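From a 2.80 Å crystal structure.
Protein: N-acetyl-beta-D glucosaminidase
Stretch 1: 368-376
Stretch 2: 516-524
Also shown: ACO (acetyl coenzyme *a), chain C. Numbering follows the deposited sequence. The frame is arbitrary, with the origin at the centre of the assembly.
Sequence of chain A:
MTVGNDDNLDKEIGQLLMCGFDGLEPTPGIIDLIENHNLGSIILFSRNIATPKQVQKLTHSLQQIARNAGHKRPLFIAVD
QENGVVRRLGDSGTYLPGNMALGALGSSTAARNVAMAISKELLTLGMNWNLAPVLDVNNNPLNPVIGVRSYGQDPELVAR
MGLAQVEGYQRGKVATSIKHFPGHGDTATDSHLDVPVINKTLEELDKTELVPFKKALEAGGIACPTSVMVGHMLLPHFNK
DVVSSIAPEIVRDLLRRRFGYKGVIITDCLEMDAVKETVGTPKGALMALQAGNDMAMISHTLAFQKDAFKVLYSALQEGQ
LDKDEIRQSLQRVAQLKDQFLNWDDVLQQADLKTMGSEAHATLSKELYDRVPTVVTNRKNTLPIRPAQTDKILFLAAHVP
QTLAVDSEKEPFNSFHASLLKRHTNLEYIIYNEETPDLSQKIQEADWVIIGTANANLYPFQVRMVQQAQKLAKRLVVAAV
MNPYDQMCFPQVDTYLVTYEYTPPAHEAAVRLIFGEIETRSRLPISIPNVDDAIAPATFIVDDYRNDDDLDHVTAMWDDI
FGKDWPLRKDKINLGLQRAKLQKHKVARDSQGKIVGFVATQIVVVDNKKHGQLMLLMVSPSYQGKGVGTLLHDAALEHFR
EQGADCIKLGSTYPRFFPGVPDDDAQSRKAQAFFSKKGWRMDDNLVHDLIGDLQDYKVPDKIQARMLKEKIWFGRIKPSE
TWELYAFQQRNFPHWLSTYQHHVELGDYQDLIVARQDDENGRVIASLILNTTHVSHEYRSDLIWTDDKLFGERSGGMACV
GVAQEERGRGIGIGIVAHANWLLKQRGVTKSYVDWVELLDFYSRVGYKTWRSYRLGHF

Stretch 1 (368-376) YDRVPTVVT
Stretch 2 516-524: EIETRSRLP

How do the two stretches lie against each other? Residues 368-376 begin with a type I beta turn from Y368 to V371, closed by V371 N to Y368 O at 3.2 Å, and become a strand at T373 (phi/psi -118/134). Residues 516-524 form no regular helix or strand. The touching parts run 50° apart, from D369 to V375 and from I517 to L523, and together bury 595 Å². In CA-CA register, R370 sits 5.5 Å from R520, V371 5.5 Å from S521, and T373 5.3 Å from T519, while D369 and I517 stand 6.7 Å apart.

Why does so small a residue as S521 lose 67 Å² to its neighbour? With phi/psi -57/163 and chi1 at 51° (p), its CA-to-CB bond points toward the first stretch and carries the hydroxyl in among backbone carbonyls. S521 OG donates a hydrogen bond to V371 O at 2.5 Å, a very short one, and also lies 2.8 Å from P372 O. T373, with chi1 at -45° (m), completes the cluster: T373 OG1 and S521 OG are hydrogen-bonded at 2.8 Å. The S521 CB atom itself lies 3.4 Å from R370 O.

How do two arginines sit together at R370, which is also covered by 67 Å²? R370 NE and R520 NH1 approach to 3.2 Å, but both are donors of like charge, so this is proximity without a hydrogen bond. NH1 meets the edge of the R370 guanidinium, near its plane. R370 has chi angles of -51°, 166°, 59° and -163°; R520 has -64°, 132°, 109° and -67°, with chi2 and chi3 between wells. The R520 guanidinium is itself layered, with R370 CG over one face and C5A of the acetyl coenzyme A adenine over the opposite face; R520 NH2 comes 3.0 Å from ACO C4A.

How is the contact extended beyond these two residues? T519 (phi/psi -56/119, chi1 172°, t) points its CA-to-CB bond toward the strand, and its hydroxyl accepts a weak hydrogen bond from the backbone, V374 N to T519 OG1 at 3.5 Å. The methyls V374 CG2 and T519 CG2 pack at 3.9 Å. Further along, L523 leaves its backbone sideways, but its end comes nearer, bringing L523 CD1 within 3.8 Å of V375 CG1 in an apolar contact. At the other end, I517 CD1 rests 3.8 Å from D369 OD2.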

ATOM      1  N   TYR A 368     -11.295 -22.844 -18.458  1.00 50.93           N
ATOM      2  CA  TYR A 368     -10.241 -23.009 -19.465  1.00 50.79           C
ATOM      3  C   TYR A 368     -10.489 -22.218 -20.747  1.00 53.63           C
ATOM      4  O   TYR A 368      -9.537 -21.862 -21.426  1.00 57.53           O
ATOM      5  CB  TYR A 368      -9.979 -24.487 -19.775  1.00 49.20           C
ATOM      6  CG  TYR A 368      -9.040 -25.156 -18.788  1.00 48.76           C
ATOM      7  CD1 TYR A 368      -7.678 -24.858 -18.782  1.00 48.21           C
ATOM      8  CD2 TYR A 368      -9.505 -26.085 -17.862  1.00 47.84           C
ATOM      9  CE1 TYR A 368      -6.814 -25.466 -17.884  1.00 46.62           C
ATOM     10  CE2 TYR A 368      -8.646 -26.697 -16.962  1.00 46.70           C
ATOM     11  CZ  TYR A 368      -7.303 -26.384 -16.977  1.00 45.87           C
ATOM     12  OH  TYR A 368      -6.445 -26.990 -16.086  1.00 45.22           O
ATOM     13  N   ASP A 369     -11.749 -21.920 -21.066  1.00 55.29           N
ATOM     14  CA  ASP A 369     -12.071 -21.040 -22.203  1.00 58.27           C
ATOM     15  C   ASP A 369     -11.575 -19.602 -22.011  1.00 61.86           C
ATOM     16  O   ASP A 369     -11.514 -18.824 -22.971  1.00 65.56           O
ATOM     17  CB  ASP A 369     -13.582 -20.998 -22.449  1.00 58.65           C
ATOM     18  CG  ASP A 369     -14.122 -22.284 -23.043  1.00 58.35           C
ATOM     19  OD1 ASP A 369     -13.327 -23.180 -23.398  1.00 62.82           O
ATOM     20  OD2 ASP A 369     -15.357 -22.397 -23.167  1.00 55.14           O
ATOM     21  N   ARG A 370     -11.247 -19.250 -20.770  1.00 64.55           N
ATOM     22  CA  ARG A 370     -10.759 -17.917 -20.426  1.00 67.21           C
ATOM     23  C   ARG A 370      -9.247 -17.905 -20.133  1.00 66.56           C
ATOM     24  O   ARG A 370      -8.724 -16.899 -19.650  1.00 66.43           O
ATOM     25  CB  ARG A 370     -11.519 -17.398 -19.193  1.00 68.78           C
ATOM     26  CG  ARG A 370     -13.043 -17.483 -19.283  1.00 69.48           C
ATOM     27  CD  ARG A 370     -13.714 -17.284 -17.926  1.00 71.32           C
ATOM     28  NE  ARG A 370     -13.399 -15.992 -17.302  1.00 73.25           N
ATOM     29  CZ  ARG A 370     -13.574 -15.701 -16.009  1.00 72.39           C
ATOM     30  NH1 ARG A 370     -14.048 -16.610 -15.159  1.00 72.83           N
ATOM     31  NH2 ARG A 370     -13.251 -14.491 -15.557  1.00 70.11           N
ATOM     32  N   VAL A 371      -8.556 -19.014 -20.415  1.00 64.05           N
ATOM     33  CA  VAL A 371      -7.138 -19.174 -20.041  1.00 61.82           C
ATOM     34  C   VAL A 371      -6.125 -18.838 -21.149  1.00 59.71           C
ATOM     35  O   VAL A 371      -5.326 -17.920 -20.982  1.00 64.92           O
ATOM     36  CB  VAL A 371      -6.860 -20.585 -19.474  1.00 61.46           C
ATOM     37  CG1 VAL A 371      -5.367 -20.880 -19.410  1.00 59.84           C
ATOM     38  CG2 VAL A 371      -7.482 -20.728 -18.090  1.00 61.80           C
ATOM     39  N   PRO A 372      -6.134 -19.574 -22.272  1.00 54.92           N
ATOM     40  CA  PRO A 372      -5.040 -19.326 -23.208  1.00 53.03           C
ATOM     41  C   PRO A 372      -5.037 -17.917 -23.798  1.00 51.32           C
ATOM     42  O   PRO A 372      -6.091 -17.296 -23.945  1.00 50.60           O
ATOM     43  CB  PRO A 372      -5.264 -20.372 -24.304  1.00 52.67           C
ATOM     44  CG  PRO A 372      -6.717 -20.658 -24.254  1.00 54.05           C
ATOM     45  CD  PRO A 372      -7.113 -20.532 -22.813  1.00 55.17           C
ATOM     46  N   THR A 373      -3.836 -17.439 -24.117  1.00 49.55           N
ATOM     47  CA  THR A 373      -3.615 -16.098 -24.627  1.00 47.88           C
ATOM     48  C   THR A 373      -3.026 -16.166 -26.036  1.00 48.01           C
ATOM     49  O   THR A 373      -2.106 -16.940 -26.290  1.00 48.61           O
ATOM     50  CB  THR A 373      -2.619 -15.327 -23.733  1.00 47.43           C
ATOM     51  OG1 THR A 373      -2.951 -15.513 -22.351  1.00 45.91           O
ATOM     52  CG2 THR A 373      -2.628 -13.848 -24.066  1.00 47.45           C
ATOM     53  N   VAL A 374      -3.565 -15.360 -26.946  1.00 47.71           N
ATOM     54  CA  VAL A 374      -2.948 -15.127 -28.243  1.00 46.56           C
ATOM     55  C   VAL A 374      -1.992 -13.967 -28.029  1.00 48.18           C
ATOM     56  O   VAL A 374      -2.423 -12.859 -27.703  1.00 52.82           O
ATOM     57  CB  VAL A 374      -3.990 -14.758 -29.308  1.00 45.97           C
ATOM     58  CG1 VAL A 374      -3.311 -14.421 -30.622  1.00 45.69           C
ATOM     59  CG2 VAL A 374      -4.988 -15.898 -29.486  1.00 46.87           C
ATOM     60  N   VAL A 375      -0.699 -14.225 -28.204  1.00 47.33           N
ATOM     61  CA  VAL A 375       0.338 -13.260 -27.860  1.00 45.66           C
ATOM     62  C   VAL A 375       0.707 -12.399 -29.068  1.00 46.36           C
ATOM     63  O   VAL A 375       0.826 -11.179 -28.957  1.00 46.22           O
ATOM     64  CB  VAL A 375       1.579 -13.980 -27.305  1.00 44.99           C
ATOM     65  CG1 VAL A 375       2.660 -12.983 -26.917  1.00 45.37           C
ATOM     66  CG2 VAL A 375       1.197 -14.837 -26.111  1.00 44.91           C
ATOM     67  N   THR A 376       0.899 -13.031 -30.219  1.00 47.60           N
ATOM     68  CA  THR A 376       1.082 -12.287 -31.461  1.00 50.28           C
ATOM     69  C   THR A 376       0.259 -12.912 -32.569  1.00 49.57           C
ATOM     70  O   THR A 376      -0.075 -14.092 -32.528  1.00 49.11           O
ATOM     71  CB  THR A 376       2.566 -12.191 -31.897  1.00 52.85           C
ATOM     72  OG1 THR A 376       3.095 -13.497 -32.140  1.00 53.12           O
ATOM     73  CG2 THR A 376       3.400 -11.496 -30.822  1.00 54.46           C
ATOM     74  N   GLU A 516     -13.381 -20.445 -32.140  1.00 49.10           N
ATOM     75  CA  GLU A 516     -14.606 -20.770 -31.419  1.00 48.76           C
ATOM     76  C   GLU A 516     -14.705 -19.942 -30.153  1.00 50.13           C
ATOM     77  O   GLU A 516     -15.792 -19.680 -29.652  1.00 50.50           O
ATOM     78  CB  GLU A 516     -14.615 -22.248 -31.034  1.00 48.13           C
ATOM     79  CG  GLU A 516     -14.615 -23.201 -32.214  1.00 46.85           C
ATOM     80  CD  GLU A 516     -14.534 -24.649 -31.789  1.00 46.59           C
ATOM     81  OE1 GLU A 516     -14.400 -25.516 -32.682  1.00 47.24           O
ATOM     82  OE2 GLU A 516     -14.599 -24.920 -30.570  1.00 44.86           O
ATOM     83  N   ILE A 517     -13.547 -19.559 -29.635  1.00 54.24           N
ATOM     84  CA  ILE A 517     -13.438 -18.859 -28.373  1.00 56.35           C
ATOM     85  C   ILE A 517     -12.528 -17.670 -28.643  1.00 55.16           C
ATOM     86  O   ILE A 517     -11.850 -17.637 -29.668  1.00 53.83           O
ATOM     87  CB  ILE A 517     -12.907 -19.832 -27.280  1.00 60.62           C
ATOM     88  CG1 ILE A 517     -13.804 -19.792 -26.046  1.00 64.41           C
ATOM     89  CG2 ILE A 517     -11.442 -19.592 -26.914  1.00 60.54           C
ATOM     90  CD1 ILE A 517     -15.215 -20.286 -26.305  1.00 66.60           C
ATOM     91  N   GLU A 518     -12.527 -16.682 -27.759  1.00 56.81           N
ATOM     92  CA  GLU A 518     -11.672 -15.517 -27.965  1.00 60.22           C
ATOM     93  C   GLU A 518     -10.818 -15.249 -26.734  1.00 59.48           C
ATOM     94  O   GLU A 518     -11.299 -15.320 -25.606  1.00 57.35           O
ATOM     95  CB  GLU A 518     -12.512 -14.297 -28.349  1.00 63.16           C
ATOM     96  CG  GLU A 518     -11.910 -13.480 -29.490  1.00 66.47           C
ATOM     97  CD  GLU A 518     -12.944 -12.715 -30.307  1.00 70.24           C
ATOM     98  OE1 GLU A 518     -14.037 -13.262 -30.583  1.00 70.47           O
ATOM     99  OE2 GLU A 518     -12.657 -11.562 -30.694  1.00 73.72           O
ATOM    100  N   THR A 519      -9.537 -14.976 -26.961  1.00 61.98           N
ATOM    101  CA  THR A 519      -8.601 -14.739 -25.860  1.00 65.16           C
ATOM    102  C   THR A 519      -9.089 -13.601 -24.950  1.00 63.51           C
ATOM    103  O   THR A 519      -9.272 -12.466 -25.393  1.00 59.72           O
ATOM    104  CB  THR A 519      -7.149 -14.465 -26.358  1.00 65.86           C
ATOM    105  OG1 THR A 519      -6.330 -14.054 -25.256  1.00 66.35           O
ATOM    106  CG2 THR A 519      -7.095 -13.373 -27.437  1.00 67.80           C
ATOM    107  N   ARG A 520      -9.325 -13.940 -23.686  1.00 62.38           N
ATOM    108  CA  ARG A 520      -9.728 -12.974 -22.662  1.00 62.75           C
ATOM    109  C   ARG A 520      -8.615 -12.727 -21.635  1.00 62.05           C
ATOM    110  O   ARG A 520      -8.472 -11.620 -21.110  1.00 62.57           O
ATOM    111  CB  ARG A 520     -10.982 -13.482 -21.965  1.00 63.71           C
ATOM    112  CG  ARG A 520     -12.195 -13.576 -22.891  1.00 65.70           C
ATOM    113  CD  ARG A 520     -12.924 -14.910 -22.779  1.00 67.23           C
ATOM    114  NE  ARG A 520     -14.235 -14.853 -22.121  1.00 68.93           N
ATOM    115  CZ  ARG A 520     -14.450 -14.561 -20.836  1.00 70.47           C
ATOM    116  NH1 ARG A 520     -13.455 -14.243 -20.016  1.00 70.53           N
ATOM    117  NH2 ARG A 520     -15.686 -14.576 -20.366  1.00 71.24           N
ATOM    118  N   SER A 521      -7.833 -13.766 -21.354  1.00 59.72           N
ATOM    119  CA  SER A 521      -6.661 -13.676 -20.487  1.00 55.30           C
ATOM    120  C   SER A 521      -5.653 -12.640 -20.957  1.00 52.69           C
ATOM    121  O   SER A 521      -5.675 -12.212 -22.106  1.00 52.82           O
ATOM    122  CB  SER A 521      -5.968 -15.035 -20.433  1.00 55.24           C
ATOM    123  OG  SER A 521      -5.734 -15.529 -21.743  1.00 54.93           O
ATOM    124  N   ARG A 522      -4.764 -12.255 -20.049  1.00 51.00           N
ATOM    125  CA  ARG A 522      -3.689 -11.311 -20.342  1.00 50.65           C
ATOM    126  C   ARG A 522      -2.393 -11.924 -19.827  1.00 50.30           C
ATOM    127  O   ARG A 522      -2.358 -12.435 -18.705  1.00 49.26           O
ATOM    128  CB  ARG A 522      -3.959  -9.965 -19.655  1.00 48.49           C
ATOM    129  N   LEU A 523      -1.338 -11.897 -20.642  1.00 49.59           N
ATOM    130  CA  LEU A 523      -0.041 -12.431 -20.224  1.00 48.26           C
ATOM    131  C   LEU A 523       0.264 -11.972 -18.802  1.00 46.71           C
ATOM    132  O   LEU A 523       0.279 -10.772 -18.549  1.00 46.79           O
ATOM    133  CB  LEU A 523       1.083 -11.937 -21.141  1.00 49.12           C
ATOM    134  CG  LEU A 523       1.463 -12.756 -22.371  1.00 48.96           C
ATOM    135  CD1 LEU A 523       2.491 -12.005 -23.205  1.00 48.41           C
ATOM    136  CD2 LEU A 523       2.015 -14.108 -21.953  1.00 50.56           C
ATOM    137  N   PRO A 524       0.509 -12.919 -17.873  1.00 44.96           N
ATOM    138  CA  PRO A 524       0.959 -12.563 -16.529  1.00 43.40           C
ATOM    139  C   PRO A 524       2.483 -12.454 -16.436  1.00 42.71           C
ATOM    140  O   PRO A 524       3.050 -12.580 -15.353  1.00 41.40           O
ATOM    141  CB  PRO A 524       0.432 -13.721 -15.679  1.00 43.38           C
ATOM    142  CG  PRO A 524       0.426 -14.888 -16.600  1.00 43.55           C
ATOM    143  CD  PRO A 524       0.290 -14.371 -18.004  1.00 44.51           C
TER
HETATM  144  N1A ACO C 901     -15.941 -12.560 -24.120  0.80 59.84           N
HETATM  145  C2A ACO C 901     -17.016 -13.381 -24.075  0.80 59.53           C
HETATM  146  N3A ACO C 901     -17.819 -13.490 -22.992  0.80 60.18           N
HETATM  147  C4A ACO C 901     -17.592 -12.758 -21.869  0.80 60.39           C
HETATM  148  C5A ACO C 901     -16.430 -11.849 -21.848  0.80 59.34           C
HETATM  149  C6A ACO C 901     -15.590 -11.778 -23.066  0.80 59.59           C
HETATM  150  N6A ACO C 901     -14.514 -10.957 -23.111  0.80 58.58           N
HETATM  151  N7A ACO C 901     -16.418 -11.266 -20.645  0.80 59.05           N
HETATM  152  C8A ACO C 901     -17.474 -11.753 -19.943  0.80 61.28           C
HETATM  153  N9A ACO C 901     -18.172 -12.650 -20.668  0.80 61.07           N
HETATM  154  C1B ACO C 901     -19.390 -13.370 -20.202  0.80 62.21           C
HETATM  155  C2B ACO C 901     -19.063 -14.739 -19.611  0.80 63.83           C
HETATM  156  O2B ACO C 901     -19.957 -15.729 -20.135  0.80 66.40           O
HETATM  157  C3B ACO C 901     -19.188 -14.585 -18.102  0.80 63.77           C
HETATM  158  O3B ACO C 901     -19.722 -15.740 -17.427  0.80 67.23           O
HETATM  159  P3B ACO C 901     -21.260 -16.262 -17.422  0.80 68.97           P
HETATM  160  O7A ACO C 901     -21.932 -15.494 -16.302  0.80 67.93           O
HETATM  161  O8A ACO C 901     -21.792 -16.003 -18.813  0.80 63.26           O
HETATM  162  O9A ACO C 901     -21.102 -17.724 -17.113  0.80 67.29           O
HETATM  163  C4B ACO C 901     -20.026 -13.322 -17.920  0.80 60.63           C
HETATM  164  O4B ACO C 901     -20.027 -12.610 -19.167  0.80 60.51           O
HETATM  165  C5B ACO C 901     -19.479 -12.450 -16.796  0.80 56.48           C
HETATM  166  O5B ACO C 901     -19.841 -11.105 -17.074  0.80 49.89           O
HETATM  167  P1A ACO C 901     -18.874  -9.873 -16.743  0.80 44.53           P
HETATM  168  O1A ACO C 901     -18.592  -9.164 -18.047  0.80 43.14           O
HETATM  169  O2A ACO C 901     -17.731 -10.277 -15.851  0.80 40.38           O
HETATM  170  O3A ACO C 901     -19.947  -9.071 -15.860  0.80 41.16           O
HETATM  171  P2A ACO C 901     -20.634  -7.735 -16.406  0.80 38.98           P
HETATM  172  O4A ACO C 901     -19.535  -6.744 -16.713  0.80 39.63           O
HETATM  173  O5A ACO C 901     -21.624  -8.082 -17.480  0.80 38.66           O
HETATM  174  O6A ACO C 901     -21.436  -7.284 -15.091  0.80 39.62           O
HETATM  175  CBP ACO C 901     -23.483  -7.401 -13.801  0.80 39.55           C
HETATM  176  CCP ACO C 901     -22.365  -8.176 -14.477  0.80 39.55           C
HETATM  177  CDP ACO C 901     -22.910  -6.530 -12.693  0.80 39.95           C
HETATM  178  CEP ACO C 901     -24.455  -8.398 -13.188  0.80 40.03           C
HETATM  179  CAP ACO C 901     -24.158  -6.554 -14.882  0.80 39.85           C
HETATM  180  OAP ACO C 901     -24.993  -7.384 -15.684  0.80 39.54           O
HETATM  181  C9P ACO C 901     -24.960  -5.408 -14.336  0.80 41.38           C
HETATM  182  O9P ACO C 901     -24.437  -4.304 -14.261  0.80 44.57           O
HETATM  183  N8P ACO C 901     -26.222  -5.626 -13.972  0.80 41.08           N
HETATM  184  C7P ACO C 901     -27.047  -4.535 -13.491  0.80 39.71           C
HETATM  185  C6P ACO C 901     -28.325  -5.008 -12.818  0.80 38.56           C
HETATM  186  C5P ACO C 901     -28.139  -5.704 -11.482  0.80 37.60           C
HETATM  187  O5P ACO C 901     -29.016  -6.494 -11.179  0.80 40.13           O
HETATM  188  N4P ACO C 901     -27.104  -5.439 -10.667  0.80 35.28           N
HETATM  189  C3P ACO C 901     -26.974  -6.061  -9.345  0.80 34.77           C
HETATM  190  C2P ACO C 901     -27.616  -5.232  -8.226  0.80 35.05           C
HETATM  191  S1P ACO C 901     -27.951  -6.178  -6.760  0.80 35.52           S
HETATM  192  C   ACO C 901     -26.573  -6.043  -5.845  0.80 35.90           C
HETATM  193  O   ACO C 901     -25.592  -5.467  -6.283  0.80 36.26           O
HETATM  194  CH3 ACO C 901     -26.585  -6.660  -4.483  0.80 36.14           C